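Local coordinates for protein HAD superfamily hydrolase (Brucella suis biovar 1, PDB 6NQ4) that is probably a phosphatase of the haloacid dehalogenase (HAD) superfamily, with a sodium ion bound in the crystal, at residues H48-T52 with E187-R191; R79-V85 with V101-D106; Y98-V102 with A227-I231; V107-L111 with T210-G214. All coordinates share one frame; numbering follows the deposited sequence.

Contact 1 (H48-T52 with E187-R191); sequences HNGET and ERGPR
Glu51 reaches over the backbone of Gly189 to the guanidinium group of Arg191, and the two side chains cross at about a right angle. With CG anti to the carbonyl carbon (chi1 -65°) and the chain extended beyond it, Glu51 lies along the turn: OE1 is 3.5 Å from Gly189 CA, while OE2 makes a 3.1 Å salt bridge to Arg191 NH2. The carboxylate and guanidinium planes are turned 49° apart, and OE2 is met on its syn side but tilted out of the carboxylate plane. A water completes the link, donating to Glu51 OE1 and accepting from Arg191 NH1; Arg191 NH2 also bridges to Glu156. The amide of Asn49 has CG 3.8 Å from Gly189 CA. Its OD1 accepts from Glu51 N, closing an Asx turn, and from Thr52 N on the opposite face, which makes an Asx motif. Asn49 O accepts from Gly189 N at 2.9 Å, in the type II' turn 188-191. On the strand side of the turn, Glu187 CG packs 3.9 Å from Asn49 CB. The contact seats the hairpin of strands 185-188 and 191-194 on the loop between strand 38-41 and helix 55-66, with Glu187 also touching Trp44 of the sodium site.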
loop_
_atom_site.group_PDB
_atom_site.type_symbol
_atom_site.label_atom_id
_atom_site.label_comp_id
_atom_site.label_asym_id
_atom_site.label_seq_id
_atom_site.Cartn_x
_atom_site.Cartn_y
_atom_site.Cartn_z
ATOM N N HIS A 48 -9.909 6.520 4.212
ATOM C CA HIS A 48 -10.541 5.903 5.378
ATOM C C HIS A 48 -9.450 5.426 6.323
ATOM O O HIS A 48 -8.262 5.451 5.982
ATOM C CB HIS A 48 -11.544 4.791 5.000
ATOM C CG HIS A 48 -10.932 3.529 4.464
ATOM N ND1 HIS A 48 -10.226 2.647 5.254
ATOM C CD2 HIS A 48 -10.994 2.962 3.229
ATOM C CE1 HIS A 48 -9.866 1.601 4.529
ATOM N NE2 HIS A 48 -10.322 1.766 3.300
ATOM N N ASN A 49 -9.857 5.020 7.537
ATOM C CA ASN A 49 -8.909 4.522 8.535
ATOM C C ASN A 49 -9.189 3.086 8.949
ATOM O O ASN A 49 -8.779 2.649 10.033
ATOM C CB ASN A 49 -8.862 5.435 9.760
ATOM C CG ASN A 49 -10.181 5.456 10.515
ATOM O OD1 ASN A 49 -11.078 4.647 10.265
ATOM N ND2 ASN A 49 -10.303 6.380 11.452
ATOM N N GLY A 50 -9.869 2.327 8.102
ATOM C CA GLY A 50 -10.213 0.960 8.426
ATOM C C GLY A 50 -11.477 0.805 9.232
ATOM O O GLY A 50 -12.023 -0.308 9.296
ATOM N N GLU A 51 -11.959 1.881 9.873
ATOM C CA GLU A 51 -13.202 1.836 10.640
ATOM C C GLU A 51 -14.238 2.874 10.215
ATOM O O GLU A 51 -15.440 2.591 10.309
ATOM C CB GLU A 51 -12.895 1.915 12.144
ATOM C CG GLU A 51 -12.106 0.681 12.600
ATOM C CD GLU A 51 -11.935 0.537 14.099
ATOM O OE1 GLU A 51 -12.174 1.507 14.856
ATOM O OE2 GLU A 51 -11.541 -0.577 14.511
ATOM N N THR A 52 -13.812 4.051 9.747
ATOM C CA THR A 52 -14.719 5.022 9.148
ATOM C C THR A 52 -14.051 5.641 7.929
ATOM O O THR A 52 -12.822 5.658 7.816
ATOM C CB THR A 52 -15.130 6.151 10.112
ATOM O OG1 THR A 52 -13.964 6.838 10.573
ATOM C CG2 THR A 52 -15.901 5.605 11.301
ATOM N N GLU A 187 -3.021 2.533 10.475
ATOM C CA GLU A 187 -4.072 2.849 11.424
ATOM C C GLU A 187 -5.249 1.892 11.261
ATOM O O GLU A 187 -5.505 1.341 10.176
ATOM C CB GLU A 187 -4.531 4.297 11.271
ATOM C CG GLU A 187 -5.063 4.618 9.890
ATOM C CD GLU A 187 -3.981 5.168 8.988
ATOM O OE1 GLU A 187 -3.348 4.365 8.242
ATOM O OE2 GLU A 187 -3.754 6.412 9.052
ATOM N N ARG A 188 -5.946 1.674 12.353
ATOM C CA ARG A 188 -7.213 0.946 12.349
ATOM C C ARG A 188 -8.083 1.666 13.370
ATOM O O ARG A 188 -7.954 1.437 14.580
ATOM C CB ARG A 188 -7.030 -0.526 12.694
ATOM C CG ARG A 188 -8.284 -1.356 12.374
ATOM C CD ARG A 188 -8.003 -2.848 12.564
ATOM N NE ARG A 188 -7.106 -3.349 11.529
ATOM C CZ ARG A 188 -6.367 -4.447 11.651
ATOM N NH1 ARG A 188 -6.425 -5.163 12.761
ATOM N NH2 ARG A 188 -5.572 -4.825 10.662
ATOM N N GLY A 189 -8.908 2.589 12.884
ATOM C CA GLY A 189 -9.564 3.519 13.764
ATOM C C GLY A 189 -8.511 4.216 14.599
ATOM O O GLY A 189 -7.520 4.731 14.070
ATOM N N PRO A 190 -8.670 4.182 15.927
ATOM C CA PRO A 190 -7.719 4.859 16.815
ATOM C C PRO A 190 -6.435 4.090 17.058
ATOM O O PRO A 190 -5.523 4.648 17.681
ATOM C CB PRO A 190 -8.510 4.969 18.130
ATOM C CG PRO A 190 -9.332 3.705 18.130
ATOM C CD PRO A 190 -9.771 3.556 16.679
ATOM N N ARG A 191 -6.346 2.835 16.628
ATOM C CA ARG A 191 -5.207 1.982 16.935
ATOM C C ARG A 191 -4.140 2.070 15.841
ATOM O O ARG A 191 -4.418 2.433 14.690
ATOM C CB ARG A 191 -5.674 0.525 17.089
ATOM C CG ARG A 191 -6.573 0.305 18.313
ATOM C CD ARG A 191 -6.986 -1.162 18.564
ATOM N NE ARG A 191 -7.581 -1.814 17.390
ATOM C CZ ARG A 191 -8.778 -1.534 16.884
ATOM N NH1 ARG A 191 -9.549 -0.601 17.435
ATOM N NH2 ARG A 191 -9.205 -2.187 15.812
HETATM O O HOH W 1 -12.200 0.665 17.325
#

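Contact 2 (R79-V85 with V101-D106); sequences RPHPGVV and VVTSGD
Asp106 OD1 is gripped twice by His81, whose backbone N donates to it at 2.9 Å and whose ND1 donates at 3.1 Å, from opposite faces of the carboxylate plane. Within the beta-alpha-beta unit of strand 70-75, helix 81-90 and strand 100-103, this joins the start of helix 81-90 to the first turn of helix 104-114, which follows the last strand. This two-pronged grip is possible because His81 CG stands between its own backbone N and carbonyl carbon (chi1 68°), which swings ND1 back to the same side as the backbone N. Ring and carboxylate planes are 67° apart. The other oxygen, OD2, takes Thr103 N, and Asp106 N donates to Thr103 OG1, so the two residues form a capping box at the start of helix 104-114. Thr103 OG1 donates its own proton to Arg79 O at 2.7 Å, so one hydroxyl both caps a helix and binds the chain just before another. Where the backbones draw close, Gly105 CA is 4.9 Å from Arg79 CA. Farther along helix 81-90 and back along the strand, valines mesh: Val84 CG1 lies 3.9 Å from Val101 CG1, and Val85 CG2 meets Val101 CG2 at 3.7 Å.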
loop_
_atom_site.group_PDB
_atom_site.type_symbol
_atom_site.label_atom_id
_atom_site.label_comp_id
_atom_site.label_asym_id
_atom_site.label_seq_id
_atom_site.Cartn_x
_atom_site.Cartn_y
_atom_site.Cartn_z
ATOM N N ARG A 79 -4.121 -7.250 0.310
ATOM C CA ARG A 79 -5.231 -7.956 -0.313
ATOM C C ARG A 79 -5.358 -7.549 -1.773
ATOM O O ARG A 79 -5.079 -6.405 -2.131
ATOM C CB ARG A 79 -6.530 -7.652 0.417
ATOM C CG ARG A 79 -6.675 -8.496 1.699
ATOM C CD ARG A 79 -7.881 -8.046 2.509
ATOM N NE ARG A 79 -7.589 -6.768 3.151
ATOM C CZ ARG A 79 -8.419 -5.730 3.219
ATOM N NH1 ARG A 79 -9.630 -5.773 2.667
ATOM N NH2 ARG A 79 -8.007 -4.617 3.830
ATOM N N PRO A 80 -5.775 -8.469 -2.641
ATOM C CA PRO A 80 -6.112 -8.072 -4.012
ATOM C C PRO A 80 -7.206 -7.019 -4.016
ATOM O O PRO A 80 -8.011 -6.917 -3.087
ATOM C CB PRO A 80 -6.595 -9.380 -4.643
ATOM C CG PRO A 80 -5.881 -10.447 -3.841
ATOM C CD PRO A 80 -5.913 -9.926 -2.439
ATOM N N HIS A 81 -7.233 -6.242 -5.089
ATOM C CA HIS A 81 -8.155 -5.114 -5.177
ATOM C C HIS A 81 -9.622 -5.431 -4.882
ATOM O O HIS A 81 -10.287 -4.570 -4.279
ATOM C CB HIS A 81 -7.991 -4.356 -6.510
ATOM C CG HIS A 81 -8.424 -5.143 -7.711
ATOM N ND1 HIS A 81 -7.591 -6.033 -8.357
ATOM C CD2 HIS A 81 -9.614 -5.199 -8.363
ATOM C CE1 HIS A 81 -8.242 -6.588 -9.367
ATOM N NE2 HIS A 81 -9.467 -6.093 -9.399
ATOM N N PRO A 82 -10.200 -6.580 -5.269
ATOM C CA PRO A 82 -11.638 -6.746 -5.002
ATOM C C PRO A 82 -11.972 -6.729 -3.525
ATOM O O PRO A 82 -13.033 -6.230 -3.145
ATOM C CB PRO A 82 -11.975 -8.087 -5.679
ATOM C CG PRO A 82 -10.974 -8.171 -6.812
ATOM C CD PRO A 82 -9.706 -7.700 -6.109
ATOM N N GLY A 83 -11.066 -7.195 -2.664
ATOM C CA GLY A 83 -11.323 -7.135 -1.229
ATOM C C GLY A 83 -11.228 -5.726 -0.684
ATOM O O GLY A 83 -12.006 -5.346 0.198
ATOM N N VAL A 84 -10.277 -4.930 -1.197
ATOM C CA VAL A 84 -10.183 -3.524 -0.796
ATOM C C VAL A 84 -11.420 -2.757 -1.248
ATOM O O VAL A 84 -11.949 -1.930 -0.500
ATOM C CB VAL A 84 -8.873 -2.919 -1.339
ATOM C CG1 VAL A 84 -8.844 -1.391 -1.141
ATOM C CG2 VAL A 84 -7.658 -3.618 -0.683
ATOM N N VAL A 85 -11.903 -3.023 -2.465
ATOM C CA VAL A 85 -13.135 -2.389 -2.935
ATOM C C VAL A 85 -14.303 -2.723 -2.010
ATOM O O VAL A 85 -15.075 -1.840 -1.612
ATOM C CB VAL A 85 -13.439 -2.794 -4.393
ATOM C CG1 VAL A 85 -14.879 -2.443 -4.775
ATOM C CG2 VAL A 85 -12.488 -2.091 -5.362
ATOM N N VAL A 101 -8.859 0.509 -8.313
ATOM C CA VAL A 101 -7.984 0.287 -7.163
ATOM C C VAL A 101 -6.837 -0.609 -7.601
ATOM O O VAL A 101 -7.066 -1.630 -8.270
ATOM C CB VAL A 101 -8.757 -0.366 -6.002
ATOM C CG1 VAL A 101 -7.818 -0.665 -4.830
ATOM C CG2 VAL A 101 -9.888 0.547 -5.534
ATOM N N VAL A 102 -5.609 -0.217 -7.257
ATOM C CA VAL A 102 -4.418 -1.036 -7.457
ATOM C C VAL A 102 -3.757 -1.226 -6.105
ATOM O O VAL A 102 -3.470 -0.248 -5.413
ATOM C CB VAL A 102 -3.446 -0.377 -8.453
ATOM C CG1 VAL A 102 -2.138 -1.149 -8.504
ATOM C CG2 VAL A 102 -4.085 -0.295 -9.848
ATOM N N THR A 103 -3.519 -2.474 -5.726
ATOM C CA THR A 103 -2.976 -2.771 -4.407
ATOM C C THR A 103 -1.596 -3.403 -4.508
ATOM O O THR A 103 -1.219 -4.003 -5.523
ATOM C CB THR A 103 -3.888 -3.691 -3.582
ATOM O OG1 THR A 103 -3.760 -5.043 -4.070
ATOM C CG2 THR A 103 -5.334 -3.257 -3.637
ATOM N N SER A 104 -0.857 -3.319 -3.398
ATOM C CA SER A 104 0.399 -4.053 -3.303
ATOM C C SER A 104 0.165 -5.552 -3.466
ATOM O O SER A 104 0.937 -6.234 -4.144
ATOM C CB SER A 104 1.077 -3.718 -1.965
ATOM O OG SER A 104 2.279 -4.449 -1.806
ATOM N N GLY A 105 -0.931 -6.075 -2.892
ATOM C CA GLY A 105 -1.280 -7.476 -3.108
ATOM C C GLY A 105 -1.379 -7.826 -4.583
ATOM O O GLY A 105 -0.885 -8.881 -5.020
ATOM N N ASP A 106 -2.023 -6.954 -5.376
ATOM C CA ASP A 106 -2.165 -7.214 -6.811
ATOM C C ASP A 106 -0.803 -7.443 -7.467
ATOM O O ASP A 106 -0.609 -8.408 -8.217
ATOM C CB ASP A 106 -2.809 -6.009 -7.497
ATOM C CG ASP A 106 -4.290 -5.817 -7.174
ATOM O OD1 ASP A 106 -5.002 -6.789 -6.873
ATOM O OD2 ASP A 106 -4.751 -4.651 -7.279
#

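Contact 3 (Y98-V102 with A227-I231); sequences YDRVV and AVESI
Arg100 lays its guanidinium group over the helix surface made by Ala227 and Ile231. NH2 sits 3.8 Å from Ala227 CB, and NH1 lies 3.9 Å from Ile231 CG1; Ile231 CG1 and Ala227 O lie over the same face of the group, the carbonyl oxygen displaced toward its rim. Arg100 and Ile231 slide past each other in opposite directions, with the methyl CD1 of Ile231 beside Arg100 NE. That methyl also packs 4.0 Å from Asp99 CB. Farther along the strand, Val102 CG2 makes a looser contact with Ala227 CB, at 4.4 Å. No direct hydrogen bond joins the segments; a water in the guanidinium plane accepts from NH1, and Ser230 OG lies at the same edge near that water, though its very short contact with it is doubtful. Arg100 reaches this place with a chi1 of -127°, away from a staggered value, and a bend at chi3.

In the next shell, the partners are held by their own elements. Ala227 O accepts from Ile231 N within the helix, while Asp99 is fixed by a salt bridge to Arg65 and a bond from Ile71 N. Strand 100-103 pairs with strand 70-75 through backbone bonds of Arg100 and Val102. It is the outermost strand on its side of the six-stranded parallel sheet; its segment 100-102 runs nearly antiparallel (159°) to helix segment 227-231, the two axes 10.5 Å apart at closest. Arg100 and Val102 face helix 218-232, whereas Val101 points to helix 81-90 on the other side, in the layered alpha/beta manner of the HAD core.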
loop_
_atom_site.group_PDB
_atom_site.type_symbol
_atom_site.label_atom_id
_atom_site.label_comp_id
_atom_site.label_asym_id
_atom_site.label_seq_id
_atom_site.Cartn_x
_atom_site.Cartn_y
_atom_site.Cartn_z
ATOM N N TYR A 98 -13.884 6.859 -7.479
ATOM C CA TYR A 98 -12.630 6.380 -8.034
ATOM C C TYR A 98 -12.925 5.606 -9.310
ATOM O O TYR A 98 -14.059 5.177 -9.553
ATOM C CB TYR A 98 -11.868 5.514 -7.000
ATOM C CG TYR A 98 -12.673 4.319 -6.511
ATOM C CD1 TYR A 98 -13.554 4.443 -5.441
ATOM C CD2 TYR A 98 -12.570 3.077 -7.135
ATOM C CE1 TYR A 98 -14.313 3.357 -5.007
ATOM C CE2 TYR A 98 -13.317 2.001 -6.716
ATOM C CZ TYR A 98 -14.192 2.134 -5.657
ATOM O OH TYR A 98 -14.926 1.036 -5.243
ATOM N N ASP A 99 -11.889 5.429 -10.126
ATOM C CA ASP A 99 -11.998 4.611 -11.326
ATOM C C ASP A 99 -11.511 3.190 -11.115
ATOM O O ASP A 99 -12.153 2.248 -11.595
ATOM C CB ASP A 99 -11.211 5.257 -12.470
ATOM C CG ASP A 99 -11.860 6.533 -12.957
ATOM O OD1 ASP A 99 -12.698 6.440 -13.881
ATOM O OD2 ASP A 99 -11.564 7.614 -12.392
ATOM N N ARG A 100 -10.413 3.011 -10.382
ATOM C CA ARG A 100 -9.843 1.687 -10.181
ATOM C C ARG A 100 -9.011 1.701 -8.910
ATOM O O ARG A 100 -8.543 2.761 -8.474
ATOM C CB ARG A 100 -8.998 1.235 -11.384
ATOM C CG ARG A 100 -9.452 -0.125 -11.893
ATOM C CD ARG A 100 -8.619 -0.656 -13.032
ATOM N NE ARG A 100 -9.281 -0.509 -14.318
ATOM C CZ ARG A 100 -8.707 -0.847 -15.464
ATOM N NH1 ARG A 100 -9.353 -0.694 -16.614
ATOM N NH2 ARG A 100 -7.472 -1.334 -15.448
ATOM N N VAL A 101 -8.859 0.509 -8.313
ATOM C CA VAL A 101 -7.984 0.287 -7.163
ATOM C C VAL A 101 -6.837 -0.609 -7.601
ATOM O O VAL A 101 -7.066 -1.630 -8.270
ATOM C CB VAL A 101 -8.757 -0.366 -6.002
ATOM C CG1 VAL A 101 -7.818 -0.665 -4.830
ATOM C CG2 VAL A 101 -9.888 0.547 -5.534
ATOM N N VAL A 102 -5.609 -0.217 -7.257
ATOM C CA VAL A 102 -4.418 -1.036 -7.457
ATOM C C VAL A 102 -3.757 -1.226 -6.105
ATOM O O VAL A 102 -3.470 -0.248 -5.413
ATOM C CB VAL A 102 -3.446 -0.377 -8.453
ATOM C CG1 VAL A 102 -2.138 -1.149 -8.504
ATOM C CG2 VAL A 102 -4.085 -0.295 -9.848
ATOM N N ALA A 227 -3.179 1.046 -15.643
ATOM C CA ALA A 227 -4.607 1.230 -15.412
ATOM C C ALA A 227 -5.099 2.556 -15.987
ATOM O O ALA A 227 -6.124 2.590 -16.677
ATOM C CB ALA A 227 -4.922 1.094 -13.919
ATOM N N VAL A 228 -4.379 3.660 -15.726
ATOM C CA VAL A 228 -4.769 4.965 -16.270
ATOM C C VAL A 228 -4.744 4.944 -17.791
ATOM O O VAL A 228 -5.624 5.499 -18.456
ATOM C CB VAL A 228 -3.838 6.073 -15.748
ATOM C CG1 VAL A 228 -4.201 7.403 -16.415
ATOM C CG2 VAL A 228 -3.909 6.194 -14.272
ATOM N N GLU A 229 -3.686 4.354 -18.362
ATOM C CA GLU A 229 -3.541 4.403 -19.811
ATOM C C GLU A 229 -4.634 3.598 -20.485
ATOM O O GLU A 229 -5.149 3.995 -21.545
ATOM C CB GLU A 229 -2.139 3.949 -20.217
ATOM C CG GLU A 229 -1.093 4.965 -19.767
ATOM C CD GLU A 229 0.298 4.680 -20.261
ATOM O OE1 GLU A 229 0.643 3.486 -20.443
ATOM O OE2 GLU A 229 1.051 5.664 -20.451
ATOM N N SER A 230 -5.045 2.499 -19.866
ATOM C CA SER A 230 -6.162 1.749 -20.420
ATOM C C SER A 230 -7.464 2.532 -20.296
ATOM O O SER A 230 -8.247 2.585 -21.248
ATOM C CB SER A 230 -6.274 0.381 -19.751
ATOM O OG SER A 230 -7.318 -0.360 -20.359
ATOM N N ILE A 231 -7.701 3.158 -19.136
ATOM C CA ILE A 231 -8.924 3.930 -18.922
ATOM C C ILE A 231 -8.996 5.116 -19.875
ATOM O O ILE A 231 -10.043 5.387 -20.469
ATOM C CB ILE A 231 -9.028 4.374 -17.449
ATOM C CG1 ILE A 231 -9.312 3.166 -16.558
ATOM C CG2 ILE A 231 -10.109 5.449 -17.270
ATOM C CD1 ILE A 231 -8.949 3.393 -15.135
HETATM O O HOH W 2 -8.692 -1.784 -18.924
#

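Contact 4 (V107-L111 with T210-G214); sequences VTRDL and TLIAG. With EDO (1,2-ethanediol), chain D.
A water bridges Thr108 and Ala213: it accepts from Ala213 N at 2.8 Å and donates to Thr108 OG1 at 3.0 Å, while no direct hydrogen bond links the two segments. The contact lies where the Rossmann-like HAD core, with its six-stranded parallel sheet, meets the inserted domain, probably the cap, built on the five-stranded sheet; helix 104-114 leads toward that domain, and the chain leaves strand 210-212 for helix 218-232. Thr108 OG1 is also bonded to Ser104 O, one turn earlier, which holds the hydroxyl in position for the water. Otherwise the surfaces are apolar. Ala213 CB is the common apolar point, touching Val107 CG2 at 3.8 Å and Leu111 CD1 at 3.9 Å. In Leu111, chi2 of 173° stretches CD1 away from the helix and lays it along the strand backbone, 3.9 Å from Leu211 O and 4.1 Å from Leu211 CB. Ile178 touches both Thr108 and Leu111, and Leu211 makes backbone hydrogen bonds to Phe177 and Cys179 of strand 177-179. An ethanediol, probably from the crystallisation liquor, accepts a hydrogen bond: its O2 lies 3.1 Å from Ile212 N. The ethanediol C1 is 3.5 Å from Leu211 CA.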
loop_
_atom_site.group_PDB
_atom_site.type_symbol
_atom_site.label_atom_id
_atom_site.label_comp_id
_atom_site.label_asym_id
_atom_site.label_seq_id
_atom_site.Cartn_x
_atom_site.Cartn_y
_atom_site.Cartn_z
ATOM N N VAL A 107 0.147 -6.534 -7.247
ATOM C CA VAL A 107 1.438 -6.665 -7.914
ATOM C C VAL A 107 2.338 -7.695 -7.242
ATOM O O VAL A 107 3.218 -8.260 -7.900
ATOM C CB VAL A 107 2.145 -5.308 -8.102
ATOM C CG1 VAL A 107 1.422 -4.477 -9.134
ATOM C CG2 VAL A 107 2.301 -4.556 -6.784
ATOM N N THR A 108 2.132 -7.969 -5.954
ATOM C CA THR A 108 2.903 -9.014 -5.288
ATOM C C THR A 108 2.607 -10.384 -5.884
ATOM O O THR A 108 3.471 -11.268 -5.861
ATOM C CB THR A 108 2.629 -8.971 -3.778
ATOM O OG1 THR A 108 3.036 -7.700 -3.255
ATOM C CG2 THR A 108 3.411 -10.032 -3.031
ATOM N N ARG A 109 1.405 -10.570 -6.443
ATOM C CA ARG A 109 1.073 -11.845 -7.076
ATOM C C ARG A 109 2.071 -12.210 -8.166
ATOM O O ARG A 109 2.374 -13.391 -8.352
ATOM C CB ARG A 109 -0.349 -11.807 -7.625
ATOM C CG ARG A 109 -1.386 -11.912 -6.534
ATOM C CD ARG A 109 -2.775 -11.569 -7.041
ATOM N NE ARG A 109 -3.216 -12.361 -8.181
ATOM C CZ ARG A 109 -3.857 -13.526 -8.083
ATOM N NH1 ARG A 109 -4.096 -14.052 -6.892
ATOM N NH2 ARG A 109 -4.256 -14.179 -9.179
ATOM N N ASP A 110 2.626 -11.218 -8.861
ATOM C CA ASP A 110 3.638 -11.520 -9.868
ATOM C C ASP A 110 4.914 -12.090 -9.234
ATOM O O ASP A 110 5.523 -13.020 -9.776
ATOM C CB ASP A 110 3.908 -10.279 -10.727
ATOM C CG ASP A 110 2.653 -9.777 -11.437
ATOM O OD1 ASP A 110 1.843 -10.615 -11.886
ATOM O OD2 ASP A 110 2.465 -8.545 -11.532
ATOM N N LEU A 111 5.337 -11.551 -8.088
ATOM C CA LEU A 111 6.458 -12.145 -7.361
ATOM C C LEU A 111 6.125 -13.552 -6.896
ATOM O O LEU A 111 6.965 -14.458 -6.991
ATOM C CB LEU A 111 6.834 -11.281 -6.148
ATOM C CG LEU A 111 7.423 -9.906 -6.436
ATOM C CD1 LEU A 111 7.574 -9.130 -5.123
ATOM C CD2 LEU A 111 8.756 -10.039 -7.171
ATOM N N THR A 210 14.651 -10.059 0.919
ATOM C CA THR A 210 13.245 -9.683 0.805
ATOM C C THR A 210 12.936 -9.225 -0.614
ATOM O O THR A 210 13.786 -8.647 -1.312
ATOM C CB THR A 210 12.844 -8.567 1.797
ATOM O OG1 THR A 210 13.658 -7.414 1.561
ATOM C CG2 THR A 210 13.034 -9.020 3.234
ATOM N N LEU A 211 11.704 -9.489 -1.028
ATOM C CA LEU A 211 11.216 -9.121 -2.351
ATOM C C LEU A 211 9.924 -8.349 -2.158
ATOM O O LEU A 211 8.987 -8.858 -1.539
ATOM C CB LEU A 211 10.973 -10.362 -3.214
ATOM C CG LEU A 211 12.215 -11.199 -3.509
ATOM C CD1 LEU A 211 12.461 -12.265 -2.436
ATOM C CD2 LEU A 211 12.099 -11.810 -4.895
ATOM N N ILE A 212 9.893 -7.117 -2.663
ATOM C CA ILE A 212 8.827 -6.162 -2.373
ATOM C C ILE A 212 8.413 -5.467 -3.666
ATOM O O ILE A 212 9.258 -5.130 -4.504
ATOM C CB ILE A 212 9.292 -5.146 -1.294
ATOM C CG1 ILE A 212 10.011 -5.873 -0.135
ATOM C CG2 ILE A 212 8.103 -4.366 -0.746
ATOM C CD1 ILE A 212 10.389 -4.996 1.078
ATOM N N ALA A 213 7.105 -5.286 -3.843
ATOM C CA ALA A 213 6.571 -4.669 -5.049
ATOM C C ALA A 213 5.684 -3.460 -4.794
ATOM O O ALA A 213 5.452 -2.689 -5.734
ATOM C CB ALA A 213 5.776 -5.700 -5.872
ATOM N N GLY A 214 5.209 -3.254 -3.555
ATOM C CA GLY A 214 4.347 -2.135 -3.230
ATOM C C GLY A 214 5.118 -0.827 -3.097
ATOM O O GLY A 214 6.325 -0.759 -3.322
HETATM C C1 EDO D . 12.008 -7.230 -5.213
HETATM O O1 EDO D . 12.222 -7.519 -6.599
HETATM C C2 EDO D . 12.772 -5.985 -4.774
HETATM O O2 EDO D . 12.591 -5.783 -3.366
HETATM O O HOH W 3 5.021 -5.836 -2.029
#

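Overall arrangement
Contacts 2, 3 and 4 form a continuous series along strand 100-103 and helix 104-114. Contacts 2 and 3 share Val101 and Val102, their centres about 12 Å apart, and Val85 CG1 meets Tyr98 OH at 3.5 Å. Contact 4 follows on the same helix, about 13 Å from contact 2 between centres, with Ser104 OG 3.4 Å from Gly214 CA. Contact 1 stands apart, about 25 Å between centres from contact 4 and on the opposite side of the chain's centre. It lies close to the sodium ion held by Asp42, Trp44 and Asp246: the Glu187 side chain is about 5 Å away, while that of Val84 in contact 2 is about 12 Å away.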